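Local coordinates for phenazine biosynthesis protein PhzF family (Enterococcus faecalis, PDB 1S7J) that probably acts as an isomerase related to phenazine biosynthesis protein PhzF, at residues 33-38 with 47-52; 81-86 with 104-109; 174-179 with 208-213. All coordinates share one frame; numbering follows the deposited sequence.

Contact 1: residues 33-38 with 47-52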
ATOM      1  N   ALA A  33     -20.969 -10.560  -7.504  1.00 30.47           N
ATOM      2  CA  ALA A  33     -20.462 -11.927  -7.637  1.00 31.19           C
ATOM      3  C   ALA A  33     -19.373 -12.043  -8.700  1.00 31.15           C
ATOM      4  O   ALA A  33     -18.293 -12.592  -8.453  1.00 30.95           O
ATOM      5  CB  ALA A  33     -21.615 -12.870  -7.960  1.00 27.15           C
ATOM      6  N   VAL A  34     -19.658 -11.525  -9.880  1.00 28.14           N
ATOM      7  CA  VAL A  34     -18.722 -11.567 -10.978  1.00 27.98           C
ATOM      8  C   VAL A  34     -17.402 -10.897 -10.648  1.00 27.18           C
ATOM      9  O   VAL A  34     -16.337 -11.374 -11.055  1.00 27.64           O
ATOM     10  CB  VAL A  34     -19.303 -10.918 -12.222  1.00 28.31           C
ATOM     11  CG1 VAL A  34     -18.319 -11.001 -13.370  1.00 23.23           C
ATOM     12  CG2 VAL A  34     -20.618 -11.584 -12.585  1.00 28.84           C
ATOM     13  N   MET A  35     -17.462  -9.767  -9.969  1.00 23.10           N
ATOM     14  CA  MET A  35     -16.261  -9.045  -9.603  1.00 24.11           C
ATOM     15  C   MET A  35     -15.441  -9.814  -8.571  1.00 20.80           C
ATOM     16  O   MET A  35     -14.208  -9.712  -8.537  1.00 21.10           O
ATOM     17  CB  MET A  35     -16.612  -7.652  -9.086  1.00 24.13           C
ATOM     18  CG  MET A  35     -17.212  -6.736 -10.146  1.00 25.17           C
ATOM     19  SD  MET A  35     -17.223  -4.996  -9.635  1.00 23.83           S
ATOM     20  CE  MET A  35     -18.885  -4.903  -8.948  1.00 20.17           C
ATOM     21  N   GLN A  36     -16.137 -10.530  -7.693  1.00 22.48           N
ATOM     22  CA  GLN A  36     -15.495 -11.340  -6.666  1.00 18.38           C
ATOM     23  C   GLN A  36     -14.781 -12.491  -7.358  1.00 19.07           C
ATOM     24  O   GLN A  36     -13.611 -12.775  -7.091  1.00 17.08           O
ATOM     25  CB  GLN A  36     -16.546 -11.917  -5.717  1.00 25.33           C
ATOM     26  CG  GLN A  36     -15.955 -12.762  -4.592  1.00 20.08           C
ATOM     27  CD  GLN A  36     -15.146 -11.927  -3.616  1.00 27.29           C
ATOM     28  OE1 GLN A  36     -15.704 -11.334  -2.688  1.00 33.30           O
ATOM     29  NE2 GLN A  36     -13.824 -11.863  -3.822  1.00 30.94           N
ATOM     30  N   ASN A  37     -15.505 -13.142  -8.255  1.00 18.86           N
ATOM     31  CA  ASN A  37     -14.991 -14.274  -9.008  1.00 19.18           C
ATOM     32  C   ASN A  37     -13.785 -13.920  -9.838  1.00 21.10           C
ATOM     33  O   ASN A  37     -12.891 -14.743 -10.023  1.00 18.58           O
ATOM     34  CB  ASN A  37     -16.086 -14.880  -9.883  1.00 16.20           C
ATOM     35  CG  ASN A  37     -16.992 -15.837  -9.114  1.00 17.78           C
ATOM     36  OD1 ASN A  37     -18.141 -16.060  -9.504  1.00 21.18           O
ATOM     37  ND2 ASN A  37     -16.460 -16.426  -8.059  1.00 23.16           N
ATOM     38  N   ILE A  38     -13.746 -12.701 -10.357  1.00 21.40           N
ATOM     39  CA  ILE A  38     -12.605 -12.264 -11.146  1.00 17.01           C
ATOM     40  C   ILE A  38     -11.390 -12.144 -10.275  1.00 21.30           C
ATOM     41  O   ILE A  38     -10.279 -12.452 -10.706  1.00 23.23           O
ATOM     42  CB  ILE A  38     -12.871 -10.898 -11.831  1.00 18.84           C
ATOM     43  CG1 ILE A  38     -13.862 -11.066 -12.972  1.00 16.96           C
ATOM     44  CG2 ILE A  38     -11.574 -10.292 -12.333  1.00  4.48           C
ATOM     45  CD1 ILE A  38     -14.359  -9.775 -13.530  1.00 16.91           C
ATOM     46  N   THR A  47      -7.858  -6.664  -6.807  1.00 22.29           N
ATOM     47  CA  THR A  47      -8.348  -6.400  -8.155  1.00 20.08           C
ATOM     48  C   THR A  47      -9.298  -5.204  -8.029  1.00 19.62           C
ATOM     49  O   THR A  47     -10.338  -5.300  -7.395  1.00 18.87           O
ATOM     50  CB  THR A  47      -9.116  -7.585  -8.750  1.00 18.30           C
ATOM     51  OG1 THR A  47      -8.243  -8.703  -8.879  1.00 19.12           O
ATOM     52  CG2 THR A  47      -9.660  -7.222 -10.139  1.00 17.53           C
ATOM     53  N   ALA A  48      -8.917  -4.084  -8.618  1.00 19.60           N
ATOM     54  CA  ALA A  48      -9.722  -2.869  -8.563  1.00 21.13           C
ATOM     55  C   ALA A  48     -10.611  -2.689  -9.782  1.00 23.11           C
ATOM     56  O   ALA A  48     -10.168  -2.843 -10.900  1.00 23.92           O
ATOM     57  CB  ALA A  48      -8.811  -1.659  -8.397  1.00 17.44           C
ATOM     58  N   PHE A  49     -11.879  -2.396  -9.541  1.00 23.88           N
ATOM     59  CA  PHE A  49     -12.847  -2.166 -10.607  1.00 21.43           C
ATOM     60  C   PHE A  49     -13.327  -0.726 -10.473  1.00 23.42           C
ATOM     61  O   PHE A  49     -13.681  -0.289  -9.374  1.00 19.64           O
ATOM     62  CB  PHE A  49     -14.040  -3.112 -10.469  1.00 21.23           C
ATOM     63  CG  PHE A  49     -13.673  -4.554 -10.510  1.00 18.88           C
ATOM     64  CD1 PHE A  49     -13.180  -5.192  -9.374  1.00 25.71           C
ATOM     65  CD2 PHE A  49     -13.816  -5.293 -11.682  1.00 24.60           C
ATOM     66  CE1 PHE A  49     -12.834  -6.539  -9.402  1.00 25.32           C
ATOM     67  CE2 PHE A  49     -13.472  -6.639 -11.718  1.00 26.63           C
ATOM     68  CZ  PHE A  49     -12.979  -7.262 -10.569  1.00 26.25           C
ATOM     69  N   THR A  50     -13.347   0.011 -11.584  1.00 21.81           N
ATOM     70  CA  THR A  50     -13.783   1.398 -11.560  1.00 22.19           C
ATOM     71  C   THR A  50     -14.708   1.736 -12.722  1.00 22.71           C
ATOM     72  O   THR A  50     -14.649   1.107 -13.773  1.00 20.59           O
ATOM     73  CB  THR A  50     -12.559   2.362 -11.567  1.00 22.39           C
ATOM     74  OG1 THR A  50     -12.996   3.703 -11.352  1.00 24.48           O
ATOM     75  CG2 THR A  50     -11.817   2.290 -12.893  1.00 20.41           C
ATOM     76  N   VAL A  51     -15.614   2.687 -12.492  1.00 28.01           N
ATOM     77  CA  VAL A  51     -16.548   3.143 -13.529  1.00 27.97           C
ATOM     78  C   VAL A  51     -16.773   4.651 -13.374  1.00 29.73           C
ATOM     79  O   VAL A  51     -17.122   5.138 -12.288  1.00 26.72           O
ATOM     80  CB  VAL A  51     -17.898   2.388 -13.531  1.00 33.56           C
ATOM     81  CG1 VAL A  51     -18.814   2.747 -14.690  1.00 34.78           C
ATOM     82  CG2 VAL A  51     -17.729   0.887 -13.487  1.00 31.53           C
ATOM     83  N   LYS A  52     -16.519   5.396 -14.455  1.00 33.85           N
ATOM     84  CA  LYS A  52     -16.685   6.843 -14.447  1.00 35.33           C
ATOM     85  C   LYS A  52     -18.132   7.207 -14.154  1.00 37.38           C
ATOM     86  O   LYS A  52     -19.039   6.821 -14.891  1.00 35.31           O
ATOM     87  CB  LYS A  52     -16.268   7.439 -15.797  1.00 36.43           C
ATOM     88  CG  LYS A  52     -16.151   8.966 -15.800  1.00 34.31           C
ATOM     89  CD  LYS A  52     -16.037   9.505 -17.214  1.00 39.51           C
ATOM     90  CE  LYS A  52     -15.837  11.009 -17.238  1.00 38.89           C
ATOM     91  NZ  LYS A  52     -14.477  11.412 -16.772  1.00 44.78           N
TER
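CB, CG and SD of M35 are laid across one face of the F49 ring, so that the methionine covers the ring with carbon and sulfur together. The CB of M35 stands 4.0 Å from the ring centroid and only 14° off the normal, a CH-pi contact, and CG passes above the middle of the ring. SD comes next, 4.1 Å from the same centroid and 27° off the normal, which meets the definition of a Met-aromatic contact over the face; CE then turns away. The two side chains run in opposite directions: SD ends beside the root of F49, 3.7 Å from its CG, while the far end of the ring lies under the helix backbone, with CZ 3.4 Å from the carbonyl O of M35, which is tilted above the ring plane. The first torsion of M35 makes this possible, because chi1 of -66° sets CG anti to the carbonyl carbon, beside the backbone N, and carries the chain out along the ring.

I38 supplies the border. Its CB lies in the ring plane at the edge, its CD1 is 3.7 Å from F49 CE2, and its CG2 is 3.8 Å from F49 CZ. That same I38 CG2 reaches the CG2 of T47 at 4.2 Å. T47 directly follows E46, the predicted active-site residue, whose side chain is about 6 Å from its own.

Helix 32-42 thus packs on strand 47-53, the parallel neighbour of strand 19-25, from which the helix leads. Y24, whose ring meets that of F49, and W29, which touches both M35 and F49, add to the aromatic surroundings. On the other side of the strand, A48 and T50 touch T78 of helix 72-85. No hydrogen bond links the segments; the contact relies on dispersion and the polarisable sulfur.

Contact 2: residues 81-86 with 104-109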
ATOM      1  N   VAL A  81      -3.464   3.612 -14.701  1.00 18.79           N
ATOM      2  CA  VAL A  81      -4.045   3.214 -15.974  1.00 22.89           C
ATOM      3  C   VAL A  81      -5.024   4.217 -16.556  1.00 23.99           C
ATOM      4  O   VAL A  81      -5.229   4.242 -17.769  1.00 29.22           O
ATOM      5  CB  VAL A  81      -4.685   1.820 -15.913  1.00 19.15           C
ATOM      6  CG1 VAL A  81      -4.078   1.013 -14.803  1.00 18.12           C
ATOM      7  CG2 VAL A  81      -6.173   1.879 -15.830  1.00 20.17           C
ATOM      8  N   LEU A  82      -5.702   4.990 -15.697  1.00 22.76           N
ATOM      9  CA  LEU A  82      -6.628   6.002 -16.194  1.00 22.43           C
ATOM     10  C   LEU A  82      -5.809   7.139 -16.810  1.00 21.95           C
ATOM     11  O   LEU A  82      -6.120   7.623 -17.900  1.00 25.77           O
ATOM     12  CB  LEU A  82      -7.529   6.526 -15.078  1.00 19.49           C
ATOM     13  CG  LEU A  82      -8.707   5.628 -14.697  1.00 22.80           C
ATOM     14  CD1 LEU A  82      -9.404   6.167 -13.479  1.00 15.61           C
ATOM     15  CD2 LEU A  82      -9.683   5.489 -15.853  1.00 21.01           C
ATOM     16  N   PHE A  83      -4.742   7.518 -16.130  1.00 20.66           N
ATOM     17  CA  PHE A  83      -3.866   8.582 -16.596  1.00 25.99           C
ATOM     18  C   PHE A  83      -3.134   8.246 -17.890  1.00 24.69           C
ATOM     19  O   PHE A  83      -2.956   9.108 -18.753  1.00 28.52           O
ATOM     20  CB  PHE A  83      -2.803   8.918 -15.532  1.00 24.47           C
ATOM     21  CG  PHE A  83      -3.286   9.845 -14.441  1.00 27.77           C
ATOM     22  CD1 PHE A  83      -3.286   9.427 -13.101  1.00 29.95           C
ATOM     23  CD2 PHE A  83      -3.708  11.143 -14.739  1.00 30.32           C
ATOM     24  CE1 PHE A  83      -3.700  10.299 -12.074  1.00 30.48           C
ATOM     25  CE2 PHE A  83      -4.123  12.019 -13.721  1.00 28.70           C
ATOM     26  CZ  PHE A  83      -4.116  11.594 -12.389  1.00 32.66           C
ATOM     27  N   ASN A  84      -2.688   7.004 -18.012  1.00 21.66           N
ATOM     28  CA  ASN A  84      -1.942   6.580 -19.183  1.00 18.90           C
ATOM     29  C   ASN A  84      -2.699   5.925 -20.310  1.00 18.03           C
ATOM     30  O   ASN A  84      -2.208   5.886 -21.425  1.00 22.58           O
ATOM     31  CB  ASN A  84      -0.771   5.681 -18.753  1.00 16.77           C
ATOM     32  CG  ASN A  84       0.240   6.394 -17.911  1.00 21.01           C
ATOM     33  OD1 ASN A  84       1.175   6.967 -18.423  1.00 27.42           O
ATOM     34  ND2 ASN A  84       0.015   6.397 -16.607  1.00 20.80           N
ATOM     35  N   TYR A  85      -3.888   5.388 -20.038  1.00 16.95           N
ATOM     36  CA  TYR A  85      -4.639   4.697 -21.089  1.00 16.35           C
ATOM     37  C   TYR A  85      -6.056   5.169 -21.359  1.00 18.65           C
ATOM     38  O   TYR A  85      -6.663   4.765 -22.345  1.00 16.35           O
ATOM     39  CB  TYR A  85      -4.648   3.174 -20.813  1.00 13.47           C
ATOM     40  CG  TYR A  85      -3.255   2.563 -20.703  1.00 20.79           C
ATOM     41  CD1 TYR A  85      -2.549   2.614 -19.509  1.00 20.42           C
ATOM     42  CD2 TYR A  85      -2.627   1.980 -21.821  1.00 16.33           C
ATOM     43  CE1 TYR A  85      -1.246   2.117 -19.410  1.00 21.27           C
ATOM     44  CE2 TYR A  85      -1.310   1.471 -21.729  1.00 20.48           C
ATOM     45  CZ  TYR A  85      -0.630   1.556 -20.524  1.00 19.42           C
ATOM     46  OH  TYR A  85       0.683   1.147 -20.428  1.00 26.27           O
ATOM     47  N   TYR A  86      -6.598   6.016 -20.482  1.00 21.71           N
ATOM     48  CA  TYR A  86      -7.965   6.506 -20.674  1.00 25.35           C
ATOM     49  C   TYR A  86      -8.061   7.984 -20.871  1.00 30.47           C
ATOM     50  O   TYR A  86      -9.139   8.582 -20.732  1.00 24.98           O
ATOM     51  CB  TYR A  86      -8.870   6.027 -19.548  1.00 27.52           C
ATOM     52  CG  TYR A  86      -9.214   4.578 -19.678  1.00 24.12           C
ATOM     53  CD1 TYR A  86     -10.397   4.176 -20.308  1.00 24.31           C
ATOM     54  CD2 TYR A  86      -8.339   3.583 -19.224  1.00 21.34           C
ATOM     55  CE1 TYR A  86     -10.695   2.835 -20.490  1.00 21.38           C
ATOM     56  CE2 TYR A  86      -8.625   2.243 -19.403  1.00 26.84           C
ATOM     57  CZ  TYR A  86      -9.810   1.871 -20.038  1.00 26.35           C
ATOM     58  OH  TYR A  86     -10.118   0.548 -20.207  1.00 25.70           O
ATOM     59  N   VAL A 104      -5.933  11.184  -6.359  1.00 19.90           N
ATOM     60  CA  VAL A 104      -4.550  10.841  -6.675  1.00 20.57           C
ATOM     61  C   VAL A 104      -4.077  11.934  -7.628  1.00 18.74           C
ATOM     62  O   VAL A 104      -4.818  12.333  -8.531  1.00 22.63           O
ATOM     63  CB  VAL A 104      -4.439   9.429  -7.372  1.00 12.47           C
ATOM     64  CG1 VAL A 104      -2.976   9.068  -7.595  1.00  8.92           C
ATOM     65  CG2 VAL A 104      -5.110   8.363  -6.515  1.00 13.52           C
ATOM     66  N   THR A 105      -2.872  12.400  -7.455  1.00 21.47           N
ATOM     67  CA  THR A 105      -2.367  13.456  -8.297  1.00 23.09           C
ATOM     68  C   THR A 105      -1.126  13.010  -9.010  1.00 25.65           C
ATOM     69  O   THR A 105      -0.201  12.448  -8.390  1.00 25.07           O
ATOM     70  CB  THR A 105      -2.046  14.724  -7.459  1.00 21.21           C
ATOM     71  OG1 THR A 105      -3.211  15.128  -6.726  1.00 23.85           O
ATOM     72  CG2 THR A 105      -1.598  15.856  -8.352  1.00 14.28           C
ATOM     73  N   LYS A 106      -1.096  13.235 -10.329  1.00 28.94           N
ATOM     74  CA  LYS A 106       0.046  12.868 -11.176  1.00 29.60           C
ATOM     75  C   LYS A 106       1.006  14.040 -11.394  1.00 28.10           C
ATOM     76  O   LYS A 106       0.615  15.100 -11.880  1.00 26.99           O
ATOM     77  CB  LYS A 106      -0.451  12.332 -12.534  1.00 23.58           C
ATOM     78  CG  LYS A 106       0.652  12.008 -13.539  1.00 24.16           C
ATOM     79  CD  LYS A 106       0.065  11.262 -14.745  1.00 28.47           C
ATOM     80  CE  LYS A 106       0.934  11.380 -15.989  1.00 34.89           C
ATOM     81  NZ  LYS A 106       2.335  10.918 -15.778  1.00 36.60           N
ATOM     82  N   LYS A 107       2.245  13.851 -10.993  1.00 29.32           N
ATOM     83  CA  LYS A 107       3.258  14.852 -11.162  1.00 32.15           C
ATOM     84  C   LYS A 107       4.461  14.123 -11.741  1.00 31.00           C
ATOM     85  O   LYS A 107       5.226  13.474 -11.010  1.00 31.20           O
ATOM     86  CB  LYS A 107       3.601  15.508  -9.821  1.00 37.71           C
ATOM     87  CG  LYS A 107       4.559  16.685  -9.945  1.00 46.96           C
ATOM     88  CD  LYS A 107       4.989  17.219  -8.592  1.00 54.14           C
ATOM     89  CE  LYS A 107       5.947  18.398  -8.762  1.00 58.58           C
ATOM     90  NZ  LYS A 107       7.144  18.039  -9.587  1.00 64.43           N
ATOM     91  N   GLU A 108       4.638  14.245 -13.060  1.00 31.70           N
ATOM     92  CA  GLU A 108       5.711  13.571 -13.773  1.00 35.11           C
ATOM     93  C   GLU A 108       5.333  12.074 -13.765  1.00 35.49           C
ATOM     94  O   GLU A 108       4.180  11.739 -14.064  1.00 33.40           O
ATOM     95  CB  GLU A 108       7.072  13.810 -13.082  1.00 42.36           C
ATOM     96  CG  GLU A 108       8.169  14.382 -13.993  1.00 53.06           C
ATOM     97  CD  GLU A 108       8.001  15.873 -14.287  1.00 59.78           C
ATOM     98  OE1 GLU A 108       8.676  16.697 -13.618  1.00 60.16           O
ATOM     99  OE2 GLU A 108       7.217  16.217 -15.199  1.00 60.49           O
ATOM    100  N   GLU A 109       6.267  11.191 -13.436  1.00 34.81           N
ATOM    101  CA  GLU A 109       5.929   9.763 -13.422  1.00 35.06           C
ATOM    102  C   GLU A 109       5.509   9.264 -12.034  1.00 36.13           C
ATOM    103  O   GLU A 109       5.481   8.056 -11.775  1.00 32.73           O
ATOM    104  CB  GLU A 109       7.096   8.914 -13.972  1.00 40.42           C
ATOM    105  CG  GLU A 109       6.779   8.017 -15.182  1.00 56.11           C
ATOM    106  CD  GLU A 109       6.941   8.718 -16.552  1.00 69.27           C
ATOM    107  OE1 GLU A 109       7.753   8.233 -17.377  1.00 75.76           O
ATOM    108  OE2 GLU A 109       6.251   9.730 -16.806  1.00 70.88           O
TER
HETATM  109  O   HOH W   1       3.159   8.852 -18.002  1.00 33.25           O
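K106 crosses the F83 ring along its length, and each carbon that touches can be located on it. CB sits almost exactly over the ring centre, 3.7 Å from the centroid and 10° off the normal, a CH-pi contact. With chi1 at 176°, CG is directed away from the K106 backbone N and starts the chain back across the face toward the helix. CD then comes down over the base of the ring, 3.7 Å from F83 CG. Beyond it the chain bends at chi4 (56°), turning NZ off the aromatic surface to donate a hydrogen bond to the carbonyl O of E108, 2.6 Å away. A water accepts a second bond from NZ at 3.1 Å and donates to the OD1 of N84 at 2.8 Å; its link to OE2 of E109 is weak. The apolar shaft therefore covers the phenyl group while the ammonium is held by the strand's own turn and, through water, by the helix. At the opposite end of the ring, F83 CZ has the carbonyl O of V104 in its plane, 4.0 Å off.

The contact fastens the C-terminal end of helix 72-85 to strand 100-107 near the hairpin leading into strand 110-116. Y111 of that next strand touches K106 and hydrogen-bonds N84 ND2, whereas L93 of strand 92-97 packs on F83.

Contact 3: residues 174-179 with 208-213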
ATOM      1  N   GLY A 174      -1.762  -5.376  11.992  1.00 52.96           N
ATOM      2  CA  GLY A 174      -0.548  -5.843  11.380  1.00 51.18           C
ATOM      3  C   GLY A 174       0.652  -5.479  12.212  1.00 49.28           C
ATOM      4  O   GLY A 174       0.522  -5.153  13.396  1.00 49.96           O
ATOM      5  N   VAL A 175       1.823  -5.530  11.606  1.00 47.00           N
ATOM      6  CA  VAL A 175       3.067  -5.208  12.279  1.00 42.88           C
ATOM      7  C   VAL A 175       3.978  -4.462  11.318  1.00 41.11           C
ATOM      8  O   VAL A 175       4.174  -4.883  10.172  1.00 41.15           O
ATOM      9  CB  VAL A 175       3.789  -6.492  12.774  1.00 45.06           C
ATOM     10  CG1 VAL A 175       5.175  -6.153  13.308  1.00 42.12           C
ATOM     11  CG2 VAL A 175       2.956  -7.186  13.845  1.00 39.33           C
ATOM     12  N   ILE A 176       4.510  -3.347  11.775  1.00 40.70           N
ATOM     13  CA  ILE A 176       5.398  -2.534  10.979  1.00 37.88           C
ATOM     14  C   ILE A 176       6.752  -2.547  11.627  1.00 37.84           C
ATOM     15  O   ILE A 176       6.853  -2.576  12.852  1.00 35.98           O
ATOM     16  CB  ILE A 176       4.911  -1.061  10.907  1.00 35.34           C
ATOM     17  CG1 ILE A 176       3.494  -0.990  10.326  1.00 33.81           C
ATOM     18  CG2 ILE A 176       5.875  -0.232  10.062  1.00 38.28           C
ATOM     19  CD1 ILE A 176       2.907   0.405  10.306  1.00 32.84           C
ATOM     20  N   VAL A 177       7.796  -2.587  10.813  1.00 38.59           N
ATOM     21  CA  VAL A 177       9.160  -2.578  11.292  1.00 39.38           C
ATOM     22  C   VAL A 177       9.875  -1.489  10.498  1.00 40.07           C
ATOM     23  O   VAL A 177       9.680  -1.375   9.282  1.00 38.09           O
ATOM     24  CB  VAL A 177       9.856  -3.968  11.092  1.00 42.62           C
ATOM     25  CG1 VAL A 177       9.157  -5.038  11.938  1.00 42.52           C
ATOM     26  CG2 VAL A 177       9.830  -4.372   9.632  1.00 48.16           C
ATOM     27  N   THR A 178      10.690  -0.694  11.175  1.00 40.80           N
ATOM     28  CA  THR A 178      11.391   0.417  10.525  1.00 39.49           C
ATOM     29  C   THR A 178      12.828   0.555  10.994  1.00 41.11           C
ATOM     30  O   THR A 178      13.278  -0.161  11.889  1.00 35.53           O
ATOM     31  CB  THR A 178      10.694   1.767  10.832  1.00 37.54           C
ATOM     32  OG1 THR A 178       9.328   1.541  11.214  1.00 42.84           O
ATOM     33  CG2 THR A 178      10.722   2.651   9.630  1.00 25.27           C
ATOM     34  N   ALA A 179      13.543   1.499  10.386  1.00 41.76           N
ATOM     35  CA  ALA A 179      14.930   1.783  10.726  1.00 46.98           C
ATOM     36  C   ALA A 179      15.501   2.823   9.763  1.00 48.30           C
ATOM     37  O   ALA A 179      14.954   3.042   8.680  1.00 49.22           O
ATOM     38  CB  ALA A 179      15.759   0.521  10.680  1.00 45.64           C
ATOM     39  N   ALA A 208       1.017   6.179   7.320  1.00 31.69           N
ATOM     40  CA  ALA A 208       0.279   7.139   8.138  1.00 35.21           C
ATOM     41  C   ALA A 208       0.994   7.162   9.510  1.00 35.54           C
ATOM     42  O   ALA A 208       1.024   8.174  10.181  1.00 33.57           O
ATOM     43  CB  ALA A 208      -1.163   6.690   8.313  1.00 36.45           C
ATOM     44  N   ASN A 209       1.560   6.012   9.886  1.00 35.29           N
ATOM     45  CA  ASN A 209       2.300   5.870  11.143  1.00 37.88           C
ATOM     46  C   ASN A 209       3.782   6.151  10.877  1.00 38.22           C
ATOM     47  O   ASN A 209       4.452   6.809  11.669  1.00 39.69           O
ATOM     48  CB  ASN A 209       2.173   4.439  11.700  1.00 36.44           C
ATOM     49  CG  ASN A 209       0.739   4.072  12.086  1.00 40.55           C
ATOM     50  OD1 ASN A 209      -0.053   4.927  12.479  1.00 41.60           O
ATOM     51  ND2 ASN A 209       0.430   2.774  12.013  1.00 46.74           N
ATOM     52  N   LEU A 210       4.284   5.611   9.761  1.00 38.15           N
ATOM     53  CA  LEU A 210       5.690   5.775   9.352  1.00 36.12           C
ATOM     54  C   LEU A 210       6.148   7.201   9.135  1.00 35.65           C
ATOM     55  O   LEU A 210       7.166   7.621   9.687  1.00 36.81           O
ATOM     56  CB  LEU A 210       5.969   4.987   8.057  1.00 38.18           C
ATOM     57  CG  LEU A 210       6.384   3.521   8.107  1.00 39.85           C
ATOM     58  CD1 LEU A 210       7.536   3.370   9.061  1.00 37.68           C
ATOM     59  CD2 LEU A 210       5.239   2.656   8.535  1.00 44.86           C
ATOM     60  N   ILE A 211       5.458   7.916   8.244  1.00 32.47           N
ATOM     61  CA  ILE A 211       5.821   9.293   7.930  1.00 35.18           C
ATOM     62  C   ILE A 211       5.825  10.228   9.168  1.00 38.75           C
ATOM     63  O   ILE A 211       6.808  10.931   9.404  1.00 37.45           O
ATOM     64  CB  ILE A 211       4.951   9.864   6.757  1.00 36.22           C
ATOM     65  CG1 ILE A 211       5.159   8.996   5.508  1.00 35.21           C
ATOM     66  CG2 ILE A 211       5.359  11.304   6.430  1.00 27.34           C
ATOM     67  CD1 ILE A 211       4.405   9.481   4.293  1.00 30.70           C
ATOM     68  N   PRO A 212       4.725  10.262   9.940  1.00 42.23           N
ATOM     69  CA  PRO A 212       4.709  11.126  11.121  1.00 47.42           C
ATOM     70  C   PRO A 212       5.925  10.846  12.019  1.00 49.98           C
ATOM     71  O   PRO A 212       6.667  11.761  12.384  1.00 48.76           O
ATOM     72  CB  PRO A 212       3.415  10.713  11.809  1.00 46.62           C
ATOM     73  CG  PRO A 212       2.523  10.452  10.657  1.00 43.24           C
ATOM     74  CD  PRO A 212       3.405   9.636   9.744  1.00 44.83           C
ATOM     75  N   TYR A 213       6.124   9.562  12.336  1.00 50.24           N
ATOM     76  CA  TYR A 213       7.228   9.136  13.186  1.00 54.76           C
ATOM     77  C   TYR A 213       8.595   9.631  12.723  1.00 55.36           C
ATOM     78  O   TYR A 213       9.375  10.163  13.530  1.00 56.70           O
ATOM     79  CB  TYR A 213       7.259   7.592  13.305  1.00 56.98           C
ATOM     80  CG  TYR A 213       8.484   7.080  14.048  1.00 59.62           C
ATOM     81  CD1 TYR A 213       9.690   6.868  13.373  1.00 61.14           C
ATOM     82  CD2 TYR A 213       8.460   6.890  15.429  1.00 60.28           C
ATOM     83  CE1 TYR A 213      10.839   6.497  14.051  1.00 62.20           C
ATOM     84  CE2 TYR A 213       9.618   6.513  16.120  1.00 63.69           C
ATOM     85  CZ  TYR A 213      10.805   6.322  15.416  1.00 64.20           C
ATOM     86  OH  TYR A 213      11.961   5.979  16.065  1.00 65.35           O
TER
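L210 reaches from the helix with a forked end, giving one methyl to each of two strand residues. CD2 meets I176 tip to tip, 3.3 Å from its CG2 and 3.7 Å from its CD1. CD1 goes to T178, where it lies 3.3 Å from CG2 and equally 3.3 Å from OG1. The residues I176 and T178, two apart on strand 175-180, both direct their CB toward the helix, and the leucine fork spans that interval.

The conformation behind this is uncommon for leucine. Chi1 is -87°, and chi2 of -51° leaves neither methyl anti to CA, so both branches fold back from a fully extended reach. T178 is also off a staggered position: at chi1 -22°, OG1 nearly eclipses the backbone N. I176 is relaxed by comparison, with CG1 anti to the carbonyl carbon and CD1 extended to pass the end of the N209 side chain at about a right angle. Two carbon pairs below normal van der Waals separation, together with two unusual rotamers, suggest either real crowding or imperfectly fitted side chains at 2.3 Å resolution.

Strand and helix run in broadly the same direction, their axes 10.2 Å apart at closest, with the CA atoms of T178 and L210 separated by 7.9 Å. As in other proteins of the diaminopimelate epimerase fold, a central helix is wrapped by strands, and helix 207-218 fits that role in this half. F186 touches both T178 and L210, and F147 touches T178 and N209. No hydrogen bond joins the segments, so the union is essentially apolar; any specificity probably comes from how the methyl groups fit together, with the threonine hydroxyl edging an otherwise hydrocarbon interface.

How the contacts relate
From the N terminus the contacts follow in series, with none enclosing or crossing another. Contact 1 closes first, across the eight residues between 33-38 and 47-52; contact 2 follows, spanning 17 residues that include the hairpin partner strand 92-97; contact 3 closes last, over 28 residues containing strands 186-192 and 197-200. Contacts 1 and 2 share the first half of the molecule, their nearest atoms about 5 Å apart, and secure different helices, 32-42 and 72-85. Contact 3 lies across the chain's centre, its own centre about 30 and 27 Å from theirs. Long strand 243-259 connects the halves, pairing with 2-10 and 110-116 as well as 234-240.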